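Local structure of 450aa long hypothetical fmu protein (Pyrococcus horikoshii, 2YXL) at residues Trp153-Val165 / Glu351-Glu363. The protein binds the cofactor analogue sinefungin and is probably an S-adenosyl-L-methionine-dependent RNA cytosine-5 methyltransferase of the RsmB/NOP family. Residues are numbered along the deposited sequence; the frame is centred on the assembly and turned at random.
Sequences WKYLAPSWLIERV and ELRWRLREDKINE
Arg353 NH2 donates to Leu156 O at 3.0 Å, an almost straight bond (165° at the hydrogen) that lies near the guanidinium plane but reaches the oxygen from above the carbonyl plane. The chain of Arg353 bends at chi3 (68°), turning the guanidinium edge to the carbonyl of Leu156, in the turn between helices 147-155 and 159-169; Asn181 and the carbonyls of Ile346, Val180 and Pro350 also accept from its N-H groups. Arg164 NH1 forms a salt bridge with Glu358 OE1 at 3.1 Å; the guanidinium and carboxylate are nearly coplanar, yet the hydrogen bond within it is bent and weak. Ile361 CD1 lies over one face of this guanidinium, and Phe393 adds a cation-pi contact. Between these ends, Trp160 NE1 donates a hydrogen bond to a water 2.8 Å away, which donates to the carbonyls of Arg353 and Leu356. The indole also packs on Leu356 CB through CZ2 (4.0 Å) and on Ile361 CD1 through CZ3. A leucine at Trp160 would probably leave the bridging water without its N-H donor and open a gap beside Leu356. Pro158 CD sits over the six-membered ring of Trp354, 3.8 Å from its centroid and 20° off the normal, a CH-pi contact. The contact thus joins the ferredoxin-like region to the Rossmann-like methyltransferase region, with Leu356 about 10 Å from the predicted nucleophile Cys390, side chain to side chain.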
loop_
_atom_site.group_PDB
_atom_site.type_symbol
_atom_site.label_atom_id
_atom_site.label_comp_id
_atom_site.label_asym_id
_atom_site.label_seq_id
_atom_site.Cartn_x
_atom_site.Cartn_y
_atom_site.Cartn_z
ATOM N N TRP A 153 -19.791 -8.885 -6.687
ATOM C CA TRP A 153 -19.356 -8.547 -8.044
ATOM C C TRP A 153 -19.480 -7.060 -8.397
ATOM O O TRP A 153 -18.746 -6.566 -9.251
ATOM C CB TRP A 153 -20.081 -9.406 -9.081
ATOM C CG TRP A 153 -19.419 -10.733 -9.328
ATOM C CD1 TRP A 153 -19.841 -11.957 -8.892
ATOM C CD2 TRP A 153 -18.210 -10.968 -10.065
ATOM N NE1 TRP A 153 -18.974 -12.939 -9.312
ATOM C CE2 TRP A 153 -17.964 -12.361 -10.034
ATOM C CE3 TRP A 153 -17.311 -10.137 -10.748
ATOM C CZ2 TRP A 153 -16.859 -12.943 -10.662
ATOM C CZ3 TRP A 153 -16.211 -10.716 -11.371
ATOM C CH2 TRP A 153 -15.997 -12.107 -11.325
ATOM N N LYS A 154 -20.400 -6.350 -7.746
ATOM C CA LYS A 154 -20.556 -4.916 -7.993
ATOM C C LYS A 154 -19.466 -4.080 -7.325
ATOM O O LYS A 154 -18.960 -3.127 -7.920
ATOM C CB LYS A 154 -21.946 -4.416 -7.583
ATOM C CG LYS A 154 -22.978 -4.498 -8.698
ATOM C CD LYS A 154 -24.095 -3.473 -8.506
ATOM C CE LYS A 154 -25.031 -3.444 -9.708
ATOM N NZ LYS A 154 -26.084 -2.396 -9.582
ATOM N N TYR A 155 -19.109 -4.435 -6.093
ATOM C CA TYR A 155 -18.090 -3.692 -5.354
ATOM C C TYR A 155 -16.689 -4.275 -5.521
ATOM O O TYR A 155 -15.705 -3.635 -5.147
ATOM C CB TYR A 155 -18.440 -3.606 -3.865
ATOM C CG TYR A 155 -19.683 -2.801 -3.535
ATOM C CD1 TYR A 155 -20.347 -2.994 -2.327
ATOM C CD2 TYR A 155 -20.196 -1.853 -4.422
ATOM C CE1 TYR A 155 -21.487 -2.263 -2.004
ATOM C CE2 TYR A 155 -21.339 -1.120 -4.111
ATOM C CZ TYR A 155 -21.977 -1.331 -2.899
ATOM O OH TYR A 155 -23.107 -0.617 -2.574
ATOM N N LEU A 156 -16.610 -5.479 -6.087
ATOM C CA LEU A 156 -15.355 -6.235 -6.201
ATOM C C LEU A 156 -14.696 -6.393 -4.827
ATOM O O LEU A 156 -13.523 -6.069 -4.641
ATOM C CB LEU A 156 -14.399 -5.595 -7.225
ATOM C CG LEU A 156 -14.929 -5.258 -8.631
ATOM C CD1 LEU A 156 -13.869 -4.541 -9.459
ATOM C CD2 LEU A 156 -15.439 -6.490 -9.369
ATOM N N ALA A 157 -15.474 -6.889 -3.869
ATOM C CA ALA A 157 -15.044 -6.988 -2.473
ATOM C C ALA A 157 -15.776 -8.120 -1.749
ATOM O O ALA A 157 -16.906 -8.451 -2.115
ATOM C CB ALA A 157 -15.282 -5.659 -1.756
ATOM N N PRO A 158 -15.140 -8.715 -0.716
ATOM C CA PRO A 158 -15.828 -9.767 0.037
ATOM C C PRO A 158 -16.975 -9.201 0.867
ATOM O O PRO A 158 -16.914 -8.051 1.308
ATOM C CB PRO A 158 -14.732 -10.331 0.943
ATOM C CG PRO A 158 -13.757 -9.226 1.093
ATOM C CD PRO A 158 -13.784 -8.457 -0.194
ATOM N N SER A 159 -18.006 -10.017 1.069
ATOM C CA SER A 159 -19.238 -9.602 1.742
ATOM C C SER A 159 -19.025 -9.016 3.141
ATOM O O SER A 159 -19.699 -8.056 3.520
ATOM C CB SER A 159 -20.226 -10.772 1.803
ATOM O OG SER A 159 -21.533 -10.315 2.105
ATOM N N TRP A 160 -18.089 -9.593 3.896
ATOM C CA TRP A 160 -17.786 -9.122 5.252
ATOM C C TRP A 160 -17.227 -7.700 5.249
ATOM O O TRP A 160 -17.534 -6.913 6.147
ATOM C CB TRP A 160 -16.830 -10.080 5.979
ATOM C CG TRP A 160 -15.373 -9.928 5.604
ATOM C CD1 TRP A 160 -14.696 -10.630 4.651
ATOM C CD2 TRP A 160 -14.423 -9.017 6.181
ATOM N NE1 TRP A 160 -13.385 -10.215 4.594
ATOM C CE2 TRP A 160 -13.191 -9.225 5.523
ATOM C CE3 TRP A 160 -14.497 -8.043 7.191
ATOM C CZ2 TRP A 160 -12.037 -8.497 5.840
ATOM C CZ3 TRP A 160 -13.351 -7.318 7.505
ATOM C CH2 TRP A 160 -12.137 -7.551 6.830
ATOM N N LEU A 161 -16.408 -7.384 4.243
ATOM C CA LEU A 161 -15.814 -6.058 4.109
ATOM C C LEU A 161 -16.880 -5.045 3.714
ATOM O O LEU A 161 -16.969 -3.972 4.311
ATOM C CB LEU A 161 -14.687 -6.058 3.071
ATOM C CG LEU A 161 -13.401 -5.249 3.320
ATOM C CD1 LEU A 161 -12.823 -4.765 1.999
ATOM C CD2 LEU A 161 -13.572 -4.070 4.283
ATOM N N ILE A 162 -17.687 -5.400 2.714
ATOM C CA ILE A 162 -18.804 -4.567 2.263
ATOM C C ILE A 162 -19.711 -4.201 3.436
ATOM O O ILE A 162 -20.101 -3.041 3.593
ATOM C CB ILE A 162 -19.629 -5.273 1.160
ATOM C CG1 ILE A 162 -18.765 -5.495 -0.088
ATOM C CG2 ILE A 162 -20.896 -4.478 0.834
ATOM C CD1 ILE A 162 -19.392 -6.398 -1.141
ATOM N N GLU A 163 -20.026 -5.200 4.259
ATOM C CA GLU A 163 -20.848 -5.009 5.446
ATOM C C GLU A 163 -20.163 -4.071 6.442
ATOM O O GLU A 163 -20.781 -3.134 6.951
ATOM C CB GLU A 163 -21.151 -6.364 6.099
ATOM C CG GLU A 163 -22.457 -6.408 6.895
ATOM C CD GLU A 163 -23.696 -6.251 6.018
ATOM O OE1 GLU A 163 -24.624 -5.519 6.430
ATOM O OE2 GLU A 163 -23.741 -6.851 4.920
ATOM N N ARG A 164 -18.880 -4.323 6.694
ATOM C CA ARG A 164 -18.087 -3.536 7.639
ATOM C C ARG A 164 -17.924 -2.076 7.198
ATOM O O ARG A 164 -17.946 -1.174 8.035
ATOM C CB ARG A 164 -16.720 -4.196 7.860
ATOM C CG ARG A 164 -15.980 -3.762 9.120
ATOM C CD ARG A 164 -16.624 -4.311 10.387
ATOM N NE ARG A 164 -15.784 -4.082 11.561
ATOM C CZ ARG A 164 -14.970 -4.990 12.094
ATOM N NH1 ARG A 164 -14.878 -6.209 11.571
ATOM N NH2 ARG A 164 -14.247 -4.681 13.163
ATOM N N VAL A 165 -17.765 -1.850 5.894
ATOM C CA VAL A 165 -17.698 -0.493 5.339
ATOM C C VAL A 165 -19.052 0.218 5.473
ATOM O O VAL A 165 -19.102 1.395 5.844
ATOM C CB VAL A 165 -17.195 -0.481 3.864
ATOM C CG1 VAL A 165 -17.288 0.916 3.258
ATOM C CG2 VAL A 165 -15.759 -0.985 3.778
ATOM N N GLU A 351 -5.322 -6.122 -3.847
ATOM C CA GLU A 351 -5.431 -7.506 -3.368
ATOM C C GLU A 351 -5.634 -7.636 -1.854
ATOM O O GLU A 351 -6.127 -8.664 -1.383
ATOM C CB GLU A 351 -4.240 -8.358 -3.836
ATOM C CG GLU A 351 -2.919 -8.107 -3.113
ATOM C CD GLU A 351 -2.090 -6.982 -3.713
ATOM O OE1 GLU A 351 -2.660 -6.047 -4.321
ATOM O OE2 GLU A 351 -0.852 -7.035 -3.566
ATOM N N LEU A 352 -5.280 -6.588 -1.108
ATOM C CA LEU A 352 -5.420 -6.583 0.349
ATOM C C LEU A 352 -6.854 -6.808 0.821
ATOM O O LEU A 352 -7.073 -7.423 1.872
ATOM C CB LEU A 352 -4.845 -5.300 0.964
ATOM C CG LEU A 352 -3.316 -5.171 0.996
ATOM C CD1 LEU A 352 -2.900 -3.903 1.718
ATOM C CD2 LEU A 352 -2.652 -6.385 1.640
ATOM N N ARG A 353 -7.820 -6.331 0.038
ATOM C CA ARG A 353 -9.234 -6.521 0.354
ATOM C C ARG A 353 -9.607 -8.003 0.478
ATOM O O ARG A 353 -10.553 -8.350 1.181
ATOM C CB ARG A 353 -10.126 -5.819 -0.679
ATOM C CG ARG A 353 -10.197 -6.515 -2.039
ATOM C CD ARG A 353 -10.913 -5.682 -3.082
ATOM N NE ARG A 353 -10.167 -4.481 -3.449
ATOM C CZ ARG A 353 -10.639 -3.511 -4.231
ATOM N NH1 ARG A 353 -9.882 -2.455 -4.504
ATOM N NH2 ARG A 353 -11.864 -3.591 -4.741
ATOM N N TRP A 354 -8.850 -8.866 -0.196
ATOM C CA TRP A 354 -9.105 -10.304 -0.177
ATOM C C TRP A 354 -8.272 -11.052 0.869
ATOM O O TRP A 354 -8.678 -12.110 1.347
ATOM C CB TRP A 354 -8.894 -10.905 -1.571
ATOM C CG TRP A 354 -9.783 -10.286 -2.600
ATOM C CD1 TRP A 354 -9.415 -9.410 -3.584
ATOM C CD2 TRP A 354 -11.198 -10.463 -2.731
ATOM N NE1 TRP A 354 -10.509 -9.043 -4.324
ATOM C CE2 TRP A 354 -11.618 -9.672 -3.824
ATOM C CE3 TRP A 354 -12.152 -11.218 -2.036
ATOM C CZ2 TRP A 354 -12.950 -9.616 -4.241
ATOM C CZ3 TRP A 354 -13.478 -11.162 -2.450
ATOM C CH2 TRP A 354 -13.863 -10.364 -3.544
ATOM N N ARG A 355 -7.116 -10.495 1.221
ATOM C CA ARG A 355 -6.205 -11.134 2.175
ATOM C C ARG A 355 -6.514 -10.765 3.627
ATOM O O ARG A 355 -6.080 -11.455 4.550
ATOM C CB ARG A 355 -4.738 -10.815 1.844
ATOM C CG ARG A 355 -4.368 -10.975 0.362
ATOM C CD ARG A 355 -3.225 -11.971 0.152
ATOM N NE ARG A 355 -2.033 -11.667 0.949
ATOM C CZ ARG A 355 -0.963 -12.457 1.038
ATOM N NH1 ARG A 355 0.066 -12.090 1.790
ATOM N NH2 ARG A 355 -0.910 -13.612 0.379
ATOM N N LEU A 356 -7.269 -9.684 3.819
ATOM C CA LEU A 356 -7.641 -9.209 5.152
ATOM C C LEU A 356 -8.633 -10.107 5.881
ATOM O O LEU A 356 -9.572 -10.633 5.282
ATOM C CB LEU A 356 -8.201 -7.786 5.094
ATOM C CG LEU A 356 -7.226 -6.653 5.405
ATOM C CD1 LEU A 356 -7.936 -5.312 5.305
ATOM C CD2 LEU A 356 -6.603 -6.840 6.789
ATOM N N ARG A 357 -8.411 -10.248 7.187
ATOM C CA ARG A 357 -9.236 -11.067 8.073
ATOM C C ARG A 357 -9.751 -10.219 9.255
ATOM O O ARG A 357 -9.317 -9.081 9.435
ATOM C CB ARG A 357 -8.418 -12.261 8.562
ATOM C CG ARG A 357 -7.987 -13.242 7.480
ATOM C CD ARG A 357 -6.845 -14.128 7.968
ATOM N NE ARG A 357 -7.152 -14.786 9.239
ATOM C CZ ARG A 357 -7.755 -15.966 9.356
ATOM N NH1 ARG A 357 -7.989 -16.472 10.557
ATOM N NH2 ARG A 357 -8.125 -16.643 8.277
ATOM N N GLU A 358 -10.623 -10.790 10.089
ATOM C CA GLU A 358 -11.497 -10.002 10.988
ATOM C C GLU A 358 -11.106 -9.459 12.410
ATOM O O GLU A 358 -11.641 -8.414 12.767
ATOM C CB GLU A 358 -12.910 -10.604 11.016
ATOM C CG GLU A 358 -14.010 -9.561 11.230
ATOM C CD GLU A 358 -15.202 -9.733 10.303
ATOM O OE1 GLU A 358 -15.900 -8.727 10.055
ATOM O OE2 GLU A 358 -15.445 -10.862 9.821
ATOM N N ASP A 359 -10.263 -10.076 13.258
ATOM C CA ASP A 359 -9.587 -11.377 13.156
ATOM C C ASP A 359 -8.798 -11.574 11.868
ATOM O O ASP A 359 -9.072 -12.529 11.139
ATOM C CB ASP A 359 -10.581 -12.528 13.389
ATOM C CG ASP A 359 -9.908 -13.892 13.424
ATOM O OD1 ASP A 359 -10.576 -14.890 13.073
ATOM O OD2 ASP A 359 -8.714 -13.967 13.789
ATOM N N LYS A 360 -7.770 -10.757 11.612
ATOM C CA LYS A 360 -6.960 -10.069 12.628
ATOM C C LYS A 360 -7.064 -8.532 12.752
ATOM O O LYS A 360 -6.040 -7.851 12.880
ATOM C CB LYS A 360 -5.486 -10.444 12.395
ATOM C CG LYS A 360 -4.993 -10.175 10.961
ATOM C CD LYS A 360 -3.634 -9.484 10.946
ATOM C CE LYS A 360 -3.367 -8.831 9.595
ATOM N NZ LYS A 360 -2.156 -7.963 9.611
ATOM N N ILE A 361 -8.277 -7.983 12.738
ATOM C CA ILE A 361 -8.461 -6.560 13.066
ATOM C C ILE A 361 -8.172 -6.328 14.554
ATOM O O ILE A 361 -7.490 -5.367 14.923
ATOM C CB ILE A 361 -9.880 -6.045 12.703
ATOM C CG1 ILE A 361 -10.060 -5.994 11.183
ATOM C CG2 ILE A 361 -10.142 -4.669 13.315
ATOM C CD1 ILE A 361 -11.507 -5.874 10.725
ATOM N N ASN A 362 -8.681 -7.224 15.396
ATOM C CA ASN A 362 -8.507 -7.124 16.846
ATOM C C ASN A 362 -7.080 -7.433 17.295
ATOM O O ASN A 362 -6.598 -6.880 18.287
ATOM C CB ASN A 362 -9.512 -8.025 17.571
ATOM C CG ASN A 362 -10.961 -7.651 17.276
ATOM O OD1 ASN A 362 -11.854 -8.492 17.365
ATOM N ND2 ASN A 362 -11.199 -6.387 16.927
ATOM N N GLU A 363 -6.417 -8.315 16.549
ATOM C CA GLU A 363 -5.015 -8.661 16.771
ATOM C C GLU A 363 -4.109 -7.448 16.558
ATOM O O GLU A 363 -3.199 -7.205 17.349
ATOM C CB GLU A 363 -4.609 -9.798 15.835
ATOM C CG GLU A 363 -3.315 -10.510 16.196
ATOM C CD GLU A 363 -3.034 -11.693 15.288
ATOM O OE1 GLU A 363 -2.989 -12.833 15.797
ATOM O OE2 GLU A 363 -2.871 -11.489 14.065
HETATM O O HOH W 1 -11.064 -10.367 3.023
#